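Long-range contacts in kallistatin (PDB 6F4V), which inhibits tissue kallikrein by forming an equimolar, stable complex with it, being cleaved at its reactive site in the process: residues L97-N102 with A119-T124; F14-L19 with Y281-I286; S180-K185 with P198-D203; K170-K175 with D223-A228. One frame throughout, in Å; residues are numbered along the deposited sequence.

Interaction 1 of 4, residues L97-N102 with A119-T124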
# COMPACT_ATOMS: atom_id res chain seq x y z
N LEU A 97 -19.09 -0.90 -1.41
CA LEU A 97 -19.65 -2.16 -1.06
C LEU A 97 -20.54 -2.60 -2.23
O LEU A 97 -21.41 -1.85 -2.68
CB LEU A 97 -20.52 -2.03 0.19
CG LEU A 97 -19.86 -1.53 1.48
CD1 LEU A 97 -20.94 -1.39 2.54
CD2 LEU A 97 -18.78 -2.49 1.93
N PHE A 98 -20.30 -3.81 -2.68
CA PHE A 98 -21.15 -4.47 -3.65
C PHE A 98 -22.07 -5.40 -2.87
O PHE A 98 -21.61 -6.35 -2.27
CB PHE A 98 -20.28 -5.17 -4.69
CG PHE A 98 -19.52 -4.21 -5.54
CD1 PHE A 98 -18.30 -3.71 -5.11
CD2 PHE A 98 -20.05 -3.77 -6.75
CE1 PHE A 98 -17.60 -2.81 -5.89
CE2 PHE A 98 -19.36 -2.85 -7.53
CZ PHE A 98 -18.13 -2.37 -7.10
N LEU A 99 -23.36 -5.06 -2.84
CA LEU A 99 -24.34 -5.68 -1.96
C LEU A 99 -25.27 -6.60 -2.74
O LEU A 99 -25.73 -6.23 -3.81
CB LEU A 99 -25.19 -4.58 -1.33
CG LEU A 99 -24.46 -3.52 -0.51
CD1 LEU A 99 -25.45 -2.46 -0.05
CD2 LEU A 99 -23.74 -4.14 0.66
N SER A 100 -25.55 -7.78 -2.20
CA SER A 100 -26.50 -8.70 -2.82
C SER A 100 -27.85 -7.98 -3.01
O SER A 100 -28.35 -7.37 -2.07
CB SER A 100 -26.69 -9.95 -1.96
OG SER A 100 -27.63 -10.85 -2.55
N HIS A 101 -28.41 -8.02 -4.22
CA HIS A 101 -29.79 -7.56 -4.48
C HIS A 101 -30.84 -8.13 -3.51
O HIS A 101 -31.84 -7.48 -3.26
CB HIS A 101 -30.24 -7.89 -5.93
CG HIS A 101 -29.93 -6.83 -6.93
ND1 HIS A 101 -29.26 -7.09 -8.11
CD2 HIS A 101 -30.21 -5.50 -6.95
CE1 HIS A 101 -29.13 -5.97 -8.81
NE2 HIS A 101 -29.70 -4.99 -8.12
N ASN A 102 -30.64 -9.35 -3.00
CA ASN A 102 -31.64 -10.03 -2.15
C ASN A 102 -31.67 -9.56 -0.71
O ASN A 102 -32.72 -9.24 -0.16
CB ASN A 102 -31.37 -11.54 -2.13
CG ASN A 102 -31.62 -12.21 -3.47
OD1 ASN A 102 -32.55 -11.85 -4.18
ND2 ASN A 102 -30.78 -13.18 -3.82
N ALA A 119 -18.04 5.14 1.53
CA ALA A 119 -18.31 3.96 0.72
C ALA A 119 -19.46 4.25 -0.28
O ALA A 119 -20.47 4.81 0.12
CB ALA A 119 -18.65 2.77 1.61
N LYS A 120 -19.26 3.95 -1.55
CA LYS A 120 -20.33 3.94 -2.53
C LYS A 120 -21.02 2.59 -2.46
O LYS A 120 -20.35 1.57 -2.41
CB LYS A 120 -19.77 4.13 -3.93
CG LYS A 120 -19.23 5.51 -4.25
CD LYS A 120 -18.74 5.54 -5.70
CE LYS A 120 -18.69 6.94 -6.31
NZ LYS A 120 -17.40 7.62 -6.01
N LEU A 121 -22.35 2.56 -2.49
CA LEU A 121 -23.08 1.30 -2.46
C LEU A 121 -23.54 0.92 -3.87
O LEU A 121 -24.12 1.73 -4.58
CB LEU A 121 -24.29 1.39 -1.54
CG LEU A 121 -24.03 1.90 -0.13
CD1 LEU A 121 -25.33 1.82 0.67
CD2 LEU A 121 -22.90 1.15 0.56
N PHE A 122 -23.26 -0.31 -4.26
CA PHE A 122 -23.74 -0.86 -5.50
C PHE A 122 -24.51 -2.13 -5.19
O PHE A 122 -24.17 -2.86 -4.24
CB PHE A 122 -22.59 -1.20 -6.43
CG PHE A 122 -21.77 -0.03 -6.83
CD1 PHE A 122 -22.19 0.81 -7.86
CD2 PHE A 122 -20.57 0.25 -6.18
CE1 PHE A 122 -21.41 1.92 -8.24
CE2 PHE A 122 -19.80 1.34 -6.55
CZ PHE A 122 -20.22 2.18 -7.58
N HIS A 123 -25.55 -2.39 -5.97
CA HIS A 123 -26.27 -3.64 -5.84
C HIS A 123 -25.90 -4.56 -7.02
O HIS A 123 -25.64 -4.08 -8.12
CB HIS A 123 -27.76 -3.35 -5.68
CG HIS A 123 -28.09 -2.69 -4.38
ND1 HIS A 123 -28.42 -3.40 -3.24
CD2 HIS A 123 -28.06 -1.38 -4.01
CE1 HIS A 123 -28.63 -2.56 -2.24
NE2 HIS A 123 -28.40 -1.33 -2.68
N THR A 124 -25.76 -5.85 -6.74
CA THR A 124 -25.42 -6.82 -7.78
C THR A 124 -26.03 -8.19 -7.47
O THR A 124 -26.39 -8.50 -6.33
CB THR A 124 -23.88 -6.94 -7.97
OG1 THR A 124 -23.58 -7.80 -9.09
CG2 THR A 124 -23.21 -7.48 -6.71
O HOH W 1 -27.30 -11.56 -4.93
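Strands 97-100 and 120-124 are the two parallel strands of a beta-alpha-beta unit at the edge of serpin sheet A. Leu97, Phe98 and Leu99 pair with Leu121, Phe122 and His123. Five backbone hydrogen bonds join the strands. Leu99 N to Phe122 O is the shortest, at 2.7 Å. His101 N to Thr124 O, at 3.0 Å, carries the pairing past the end of strand 97-100. On one face, the side chains of Phe98 and Phe122 run alongside each other in the same direction. Both have CG anti to the carbonyl carbon (chi1 -67° and -62°), which starts the two side chains off alike. Their planes are 15° apart, but the rings are displaced, with little overlap. Phe122 CD2 sits over the rim of one Phe98 face, 3.6 Å from Phe98 CE2. On the other face, Leu97 CD1 is 3.8 Å from Leu121 CD2, and Leu99 CD1 is 3.9 Å from His123 CE1. The His101 ring covers the His123-Thr124 backbone. The connecting helix 107-117 packs on Leu97 and Leu121. Helix 129-143 covers Phe98 and Phe122, and its Thr132 bonds Thr124 OG1. Strand 159-172 pairs with the other edge of strand 97-100.

Interaction 2 of 4, residues F14-L19 with Y281-I286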
# COMPACT_ATOMS: atom_id res chain seq x y z
N PHE A 14 4.96 -2.34 7.93
CA PHE A 14 6.25 -3.02 8.03
C PHE A 14 6.15 -4.50 8.47
O PHE A 14 6.98 -5.30 8.06
CB PHE A 14 7.24 -2.20 8.84
CG PHE A 14 7.66 -0.94 8.11
CD1 PHE A 14 8.51 -1.01 7.00
CD2 PHE A 14 7.16 0.31 8.47
CE1 PHE A 14 8.87 0.13 6.29
CE2 PHE A 14 7.51 1.46 7.74
CZ PHE A 14 8.37 1.37 6.67
N ARG A 15 5.12 -4.85 9.23
CA ARG A 15 4.84 -6.26 9.54
C ARG A 15 4.47 -7.03 8.28
O ARG A 15 4.95 -8.16 8.07
CB ARG A 15 3.75 -6.40 10.62
CG ARG A 15 4.27 -6.23 12.05
CD ARG A 15 3.25 -6.70 13.08
NE ARG A 15 2.12 -5.81 13.12
CZ ARG A 15 0.85 -6.09 12.84
NH1 ARG A 15 0.42 -7.31 12.54
NH2 ARG A 15 -0.03 -5.10 12.91
N PHE A 16 3.60 -6.43 7.44
CA PHE A 16 3.18 -7.07 6.21
C PHE A 16 4.38 -7.27 5.28
O PHE A 16 4.59 -8.35 4.74
CB PHE A 16 2.06 -6.29 5.51
CG PHE A 16 1.42 -7.01 4.37
CD1 PHE A 16 1.97 -6.95 3.08
CD2 PHE A 16 0.26 -7.72 4.54
CE1 PHE A 16 1.40 -7.62 2.02
CE2 PHE A 16 -0.33 -8.39 3.48
CZ PHE A 16 0.23 -8.34 2.21
N TYR A 17 5.15 -6.21 5.10
CA TYR A 17 6.37 -6.26 4.25
C TYR A 17 7.27 -7.40 4.74
O TYR A 17 7.77 -8.22 3.96
CB TYR A 17 7.11 -4.92 4.24
CG TYR A 17 8.31 -5.03 3.35
CD1 TYR A 17 8.20 -4.86 2.00
CD2 TYR A 17 9.52 -5.48 3.85
CE1 TYR A 17 9.29 -5.08 1.15
CE2 TYR A 17 10.62 -5.75 3.03
CZ TYR A 17 10.51 -5.54 1.69
OH TYR A 17 11.61 -5.83 0.87
N TYR A 18 7.54 -7.40 6.03
CA TYR A 18 8.49 -8.38 6.58
C TYR A 18 8.05 -9.82 6.29
O TYR A 18 8.87 -10.67 5.94
CB TYR A 18 8.67 -8.19 8.06
CG TYR A 18 9.75 -9.10 8.62
CD1 TYR A 18 11.09 -8.70 8.59
CD2 TYR A 18 9.43 -10.33 9.18
CE1 TYR A 18 12.08 -9.52 9.12
CE2 TYR A 18 10.44 -11.16 9.71
CZ TYR A 18 11.76 -10.74 9.68
OH TYR A 18 12.79 -11.51 10.19
N LEU A 19 6.76 -10.09 6.44
CA LEU A 19 6.20 -11.43 6.20
C LEU A 19 6.41 -11.82 4.72
O LEU A 19 6.92 -12.91 4.43
CB LEU A 19 4.72 -11.49 6.58
CG LEU A 19 3.97 -12.82 6.32
CD1 LEU A 19 2.68 -12.91 7.10
CD2 LEU A 19 3.57 -13.01 4.88
N TYR A 281 -1.48 -10.28 -4.12
CA TYR A 281 -1.51 -11.02 -2.85
C TYR A 281 -2.89 -11.58 -2.58
O TYR A 281 -3.92 -10.94 -2.84
CB TYR A 281 -1.01 -10.14 -1.67
CG TYR A 281 0.33 -9.52 -2.01
CD1 TYR A 281 1.50 -10.27 -1.94
CD2 TYR A 281 0.42 -8.23 -2.52
CE1 TYR A 281 2.72 -9.74 -2.32
CE2 TYR A 281 1.63 -7.68 -2.90
CZ TYR A 281 2.79 -8.45 -2.81
OH TYR A 281 4.02 -7.98 -3.19
N VAL A 282 -2.89 -12.77 -1.99
CA VAL A 282 -4.10 -13.42 -1.51
C VAL A 282 -4.14 -13.23 0.00
O VAL A 282 -3.54 -14.00 0.79
CB VAL A 282 -4.13 -14.92 -1.92
CG1 VAL A 282 -5.47 -15.53 -1.53
CG2 VAL A 282 -3.93 -15.06 -3.42
N LEU A 283 -4.82 -12.17 0.43
CA LEU A 283 -4.80 -11.78 1.83
C LEU A 283 -5.43 -12.81 2.76
O LEU A 283 -4.97 -12.96 3.89
CB LEU A 283 -5.49 -10.44 2.00
CG LEU A 283 -4.86 -9.25 1.28
CD1 LEU A 283 -5.60 -7.97 1.65
CD2 LEU A 283 -3.37 -9.09 1.55
N ASP A 284 -6.43 -13.53 2.28
CA ASP A 284 -7.05 -14.60 3.09
C ASP A 284 -6.06 -15.71 3.42
O ASP A 284 -6.23 -16.37 4.44
CB ASP A 284 -8.33 -15.17 2.47
CG ASP A 284 -8.12 -15.67 1.10
OD1 ASP A 284 -8.21 -14.83 0.17
OD2 ASP A 284 -7.80 -16.88 0.95
N GLN A 285 -5.02 -15.88 2.59
CA GLN A 285 -3.94 -16.83 2.85
C GLN A 285 -2.79 -16.26 3.67
O GLN A 285 -2.13 -17.01 4.39
CB GLN A 285 -3.43 -17.46 1.52
CG GLN A 285 -4.49 -18.35 0.87
CD GLN A 285 -4.12 -18.80 -0.54
OE1 GLN A 285 -3.08 -18.43 -1.07
NE2 GLN A 285 -5.00 -19.61 -1.17
N ILE A 286 -2.59 -14.94 3.63
CA ILE A 286 -1.48 -14.27 4.33
C ILE A 286 -1.83 -13.75 5.72
O ILE A 286 -1.09 -13.98 6.67
CB ILE A 286 -0.96 -13.08 3.47
CG1 ILE A 286 -0.34 -13.59 2.16
CG2 ILE A 286 0.05 -12.22 4.23
CD1 ILE A 286 -0.28 -12.52 1.08
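The Phe16 ring turns its edge to the face of the Tyr281 ring in a T-shaped stack. The planes stand at 90° and the centroids are 5.9 Å apart. Tyr281 CG lies near the plane of the Phe16 ring, 4.4 Å from Phe16 CZ. Leu283 CD2 and Ile286 CG2 approach the same phenylalanine obliquely. In the serpin fold this is a buried meeting of the N-terminal helix 6-23 with the end of strand 269-282, just where that strand of sheet A gives way to the short helix 283-286. Val282 holds the N-cap position of the short helix. No hydrogen bond crosses between the two segments; the side chains meet through carbon atoms.

Phe16 and Leu19 are three residues apart and face the short helix together. Phe16 has CG anti to the backbone N (chi1 -170°), and the far end of its ring comes nearest the other segment. Leu283 CD2 touches that end, 3.7 Å from both Phe16 CE2 and Phe16 CZ. The Leu283 and Ile286 side chains each cross Phe16 at about a right angle.

Further out, the Phe31 ring meets Phe16 with the planes at about 45°. Ile36 of helix 33-44 touches both Phe16 and Leu283, and Leu290 packs on Phe16 and Leu19. The hydroxyl of Tyr281 is hydrogen-bonded to Phe30 N, which ties the far end of that ring to strand 29-31. Ile286 CG2 bridges the two helix 6-23 side chains, 3.9 Å from Phe16 CE2 and 3.7 Å from Leu19 CD2.

Interaction 3 of 4, residues S180-K185 with P198-D203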
# COMPACT_ATOMS: atom_id res chain seq x y z
N SER A 180 16.03 12.71 -22.36
CA SER A 180 17.12 12.51 -23.35
C SER A 180 18.38 11.86 -22.74
O SER A 180 19.19 11.27 -23.44
CB SER A 180 17.48 13.84 -24.04
OG SER A 180 18.13 14.73 -23.15
N ARG A 181 18.54 11.95 -21.42
CA ARG A 181 19.69 11.32 -20.72
C ARG A 181 19.45 9.87 -20.29
O ARG A 181 20.37 9.21 -19.83
CB ARG A 181 20.07 12.15 -19.51
CG ARG A 181 20.37 13.61 -19.83
CD ARG A 181 20.97 14.33 -18.65
NE ARG A 181 22.36 13.95 -18.40
CZ ARG A 181 23.10 14.43 -17.40
NH1 ARG A 181 22.59 15.30 -16.54
NH2 ARG A 181 24.35 14.03 -17.25
N THR A 182 18.22 9.37 -20.41
CA THR A 182 17.93 7.99 -20.07
C THR A 182 18.50 7.06 -21.13
O THR A 182 18.27 7.28 -22.33
CB THR A 182 16.41 7.78 -19.91
OG1 THR A 182 15.94 8.68 -18.89
CG2 THR A 182 16.08 6.35 -19.58
N THR A 183 19.26 6.05 -20.69
CA THR A 183 19.87 5.07 -21.60
C THR A 183 19.89 3.72 -20.92
O THR A 183 19.98 3.66 -19.68
CB THR A 183 21.34 5.43 -22.01
OG1 THR A 183 22.18 5.51 -20.86
CG2 THR A 183 21.42 6.73 -22.73
N PRO A 184 19.85 2.62 -21.70
CA PRO A 184 19.94 1.29 -21.07
C PRO A 184 21.25 1.08 -20.29
O PRO A 184 22.31 1.48 -20.77
CB PRO A 184 19.85 0.31 -22.25
CG PRO A 184 19.25 1.09 -23.37
CD PRO A 184 19.69 2.51 -23.17
N LYS A 185 21.16 0.47 -19.11
CA LYS A 185 22.33 0.14 -18.27
C LYS A 185 22.16 -1.21 -17.59
O LYS A 185 21.04 -1.72 -17.44
CB LYS A 185 22.55 1.19 -17.18
CG LYS A 185 22.90 2.58 -17.65
CD LYS A 185 24.36 2.70 -18.08
CE LYS A 185 24.50 3.76 -19.14
NZ LYS A 185 25.92 3.95 -19.51
N PRO A 198 16.34 0.78 -18.67
CA PRO A 198 16.56 2.20 -18.91
C PRO A 198 16.92 2.89 -17.59
O PRO A 198 16.16 2.80 -16.63
CB PRO A 198 15.22 2.71 -19.46
CG PRO A 198 14.32 1.55 -19.57
CD PRO A 198 14.96 0.34 -18.98
N MET A 199 18.09 3.50 -17.56
CA MET A 199 18.60 4.19 -16.40
C MET A 199 18.50 5.69 -16.61
O MET A 199 19.11 6.25 -17.53
CB MET A 199 20.05 3.76 -16.13
CG MET A 199 20.58 4.20 -14.77
SD MET A 199 19.81 3.32 -13.37
CE MET A 199 20.57 1.72 -13.51
N MET A 200 17.73 6.33 -15.75
CA MET A 200 17.60 7.78 -15.74
C MET A 200 18.81 8.34 -15.06
O MET A 200 19.40 7.68 -14.20
CB MET A 200 16.32 8.23 -14.99
CG MET A 200 15.12 7.46 -15.45
SD MET A 200 13.58 8.02 -14.78
CE MET A 200 13.82 7.53 -13.04
N LEU A 201 19.17 9.57 -15.42
CA LEU A 201 20.34 10.24 -14.85
C LEU A 201 20.06 11.72 -14.62
O LEU A 201 19.58 12.41 -15.51
CB LEU A 201 21.54 10.08 -15.79
CG LEU A 201 22.81 10.87 -15.45
CD1 LEU A 201 23.33 10.44 -14.10
CD2 LEU A 201 23.86 10.69 -16.54
N GLN A 202 20.35 12.21 -13.42
CA GLN A 202 20.46 13.62 -13.14
C GLN A 202 21.69 13.83 -12.29
O GLN A 202 22.00 13.01 -11.46
CB GLN A 202 19.20 14.24 -12.48
CG GLN A 202 18.77 13.67 -11.15
CD GLN A 202 17.58 14.40 -10.58
OE1 GLN A 202 17.72 15.50 -10.06
NE2 GLN A 202 16.40 13.79 -10.67
N ASP A 203 22.41 14.93 -12.54
CA ASP A 203 23.64 15.24 -11.81
C ASP A 203 23.86 16.73 -11.46
O ASP A 203 24.94 17.07 -10.96
CB ASP A 203 24.83 14.67 -12.55
CG ASP A 203 24.97 15.23 -13.98
OD1 ASP A 203 24.28 16.20 -14.34
OD2 ASP A 203 25.75 14.67 -14.74
O HOH W 2 21.61 7.16 -18.04
O HOH W 3 17.16 10.66 -17.34
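Arg181 and Asp203 form the salt bridge of this contact, at the open end of the beta hairpin made by strands 183-188 and 193-202. The grip is end-on: Arg181 NH1 meets Asp203 OD1 at 2.9 Å, and Arg181 NH2 meets Asp203 OD2 at 2.9 Å. Both oxygens are approached from above the carboxylate plane, and the two flat groups are 59° apart. Leu201 CG lies over one guanidinium face, nearer its edge than its centre. An alanine in place of Arg181 would probably leave the Asp203 carboxylate without this charged mate and uncover Leu201.

Backbone hydrogen bonds follow. Thr183 N bonds Met199 O at 3.2 Å, and Met199 N bonds Thr183 O at 2.8 Å. Where the strands separate, water fills in. One water donates to Arg181 O and Met199 O. Another donates to Thr182 OG1 and accepts from Leu201 N. Thr182 OG1 is also hydrogen-bonded to Glu326.

Packing is close at Lys185 CG, 3.4 Å from Met199 CB, a tight carbon pair. Thr182 CG2 rests 3.7 Å from Pro198 CB.

Strand 183-188 is the outermost strand here within the chain. On its other edge, strand 193-202 pairs with strand 269-282, whose His271 and Pro273 touch Met199.

Interaction 4 of 4, residues K170-K175 with D223-A228. With NA (sodium ion), chain J.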
# COMPACT_ATOMS: atom_id res chain seq x y z
N LYS A 170 -0.54 9.82 -8.27
CA LYS A 170 0.29 10.26 -9.40
C LYS A 170 0.88 11.59 -9.01
O LYS A 170 0.14 12.54 -8.66
CB LYS A 170 -0.53 10.35 -10.70
CG LYS A 170 0.35 10.70 -11.92
CD LYS A 170 -0.33 10.45 -13.27
CE LYS A 170 -1.57 11.25 -13.54
NZ LYS A 170 -2.22 10.80 -14.83
N ALA A 171 2.19 11.66 -9.03
CA ALA A 171 2.90 12.80 -8.46
C ALA A 171 4.14 13.11 -9.24
O ALA A 171 4.94 12.24 -9.54
CB ALA A 171 3.27 12.50 -7.01
N LEU A 172 4.34 14.39 -9.51
CA LEU A 172 5.54 14.87 -10.16
C LEU A 172 6.73 14.97 -9.18
O LEU A 172 6.55 15.40 -8.03
CB LEU A 172 5.29 16.26 -10.72
CG LEU A 172 4.29 16.39 -11.86
CD1 LEU A 172 3.94 17.87 -12.02
CD2 LEU A 172 4.83 15.81 -13.15
N TRP A 173 7.93 14.67 -9.66
CA TRP A 173 9.15 14.93 -8.89
C TRP A 173 9.33 16.43 -8.67
O TRP A 173 9.12 17.20 -9.60
CB TRP A 173 10.40 14.46 -9.64
CG TRP A 173 10.47 13.04 -9.98
CD1 TRP A 173 10.62 12.52 -11.21
CD2 TRP A 173 10.45 11.95 -9.06
NE1 TRP A 173 10.71 11.15 -11.13
CE2 TRP A 173 10.58 10.77 -9.82
CE3 TRP A 173 10.35 11.85 -7.66
CZ2 TRP A 173 10.60 9.49 -9.23
CZ3 TRP A 173 10.38 10.57 -7.08
CH2 TRP A 173 10.49 9.43 -7.86
N GLU A 174 9.75 16.87 -7.48
CA GLU A 174 10.28 18.23 -7.38
C GLU A 174 11.52 18.41 -8.29
O GLU A 174 11.72 19.48 -8.84
CB GLU A 174 10.69 18.61 -5.95
CG GLU A 174 9.51 18.89 -5.04
CD GLU A 174 8.89 20.27 -5.21
OE1 GLU A 174 8.03 20.63 -4.39
OE2 GLU A 174 9.25 20.98 -6.17
N LYS A 175 12.33 17.35 -8.39
CA LYS A 175 13.59 17.37 -9.15
C LYS A 175 13.57 16.27 -10.24
O LYS A 175 14.11 15.17 -10.05
CB LYS A 175 14.76 17.17 -8.19
CG LYS A 175 14.96 18.31 -7.18
CD LYS A 175 15.75 17.83 -5.97
CE LYS A 175 15.71 18.85 -4.82
NZ LYS A 175 16.72 19.90 -5.05
N ASP A 223 11.49 14.30 -3.04
CA ASP A 223 10.23 14.96 -2.78
C ASP A 223 9.41 14.98 -4.06
O ASP A 223 9.96 15.10 -5.16
CB ASP A 223 10.45 16.39 -2.26
CG ASP A 223 11.02 16.40 -0.82
OD1 ASP A 223 10.56 15.60 0.02
OD2 ASP A 223 12.02 17.06 -0.55
N TYR A 224 8.11 14.86 -3.88
CA TYR A 224 7.14 15.12 -4.93
C TYR A 224 6.60 16.54 -4.79
O TYR A 224 6.70 17.16 -3.72
CB TYR A 224 5.99 14.15 -4.85
CG TYR A 224 6.37 12.70 -5.06
CD1 TYR A 224 6.77 12.25 -6.32
CD2 TYR A 224 6.37 11.80 -4.01
CE1 TYR A 224 7.10 10.93 -6.54
CE2 TYR A 224 6.73 10.47 -4.21
CZ TYR A 224 7.06 10.03 -5.46
OH TYR A 224 7.42 8.72 -5.66
N LYS A 225 6.01 17.06 -5.86
CA LYS A 225 5.25 18.31 -5.79
C LYS A 225 3.93 17.98 -5.11
O LYS A 225 3.13 17.22 -5.66
CB LYS A 225 5.04 18.89 -7.18
CG LYS A 225 6.36 19.34 -7.76
CD LYS A 225 6.21 20.01 -9.12
CE LYS A 225 7.57 20.28 -9.71
NZ LYS A 225 7.44 20.98 -11.02
N GLY A 226 3.73 18.52 -3.92
CA GLY A 226 2.62 18.13 -3.02
C GLY A 226 3.12 17.43 -1.78
O GLY A 226 4.31 17.37 -1.53
N ASP A 227 2.21 16.90 -0.99
CA ASP A 227 2.55 16.47 0.36
C ASP A 227 2.91 14.98 0.35
O ASP A 227 2.22 14.17 1.00
CB ASP A 227 1.39 16.75 1.30
CG ASP A 227 1.11 18.24 1.45
OD1 ASP A 227 2.05 19.04 1.32
OD2 ASP A 227 -0.05 18.60 1.73
N ALA A 228 3.95 14.64 -0.39
CA ALA A 228 4.43 13.26 -0.42
C ALA A 228 5.90 13.21 -0.68
O ALA A 228 6.46 14.09 -1.32
CB ALA A 228 3.67 12.43 -1.45
NA NA J . 6.50 18.25 -1.81
O HOH W 4 5.69 20.34 -2.84
O HOH W 5 8.46 19.44 -1.99
O HOH W 6 12.39 15.32 -6.39
O HOH W 7 7.35 16.58 -0.39
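Glu174 and Tyr224 meet beside a sodium ion. Its first shell is Tyr224 O at 2.2 Å, Gly226 O at 2.4 Å and three waters. Two of the waters donate to Glu174 OE1, and one of these also accepts from Gly226 N. The third water donates to Ala228 O.

Backbone bonds hold the two segments together. Lys225 N donates to Leu172 O at 2.8 Å, and Glu174 N to Asp223 O at 2.9 Å. They flank the bridged pair Trp173 and Tyr224.

The six-membered ring of Trp173 and the Tyr224 ring are nearly parallel (12°) but displaced, with little overlap. Trp173 CZ3 is 3.3 Å from Tyr224 CE1. Ala171 CB packs 3.6 Å from Tyr224 CD1. Tyr224 OH bonds Thr329 OG1, and Trp173 NE1 bonds Asp325 O. This is the breach region of serpin sheet A. An alanine in place of Tyr224 would probably open a gap beside Trp173 and leave Thr329 OG1 without this partner.

The sodium is thus bound directly by neutral oxygens alone. Glu174 OE1, 3.8 Å from the ion, is a second-shell group that probably offsets its charge through water.

All four contacts reach one continuous run of strands, which passes from sheet A into the hairpin of interaction 3, assigned to sheet C in serpin nomenclature. Interactions 3 and 4 are the pair that touch: Gln202 NE2 lies 2.7 Å from Lys175 O, a probable hydrogen bond. Interaction 1 is at the far edge, its centre 47 Å from that of interaction 3. The nearest atoms of interactions 1 and 4 are about 17 Å apart; their strands 89-100 and 159-172 are neighbours. Interaction 2 comes within about 14 Å of both, nearest atoms again. The sodium site belongs to interaction 4. Strand 328-340 runs between strands 159-172 and 312-324, consistent with the inserted reactive loop of a cleaved serpin.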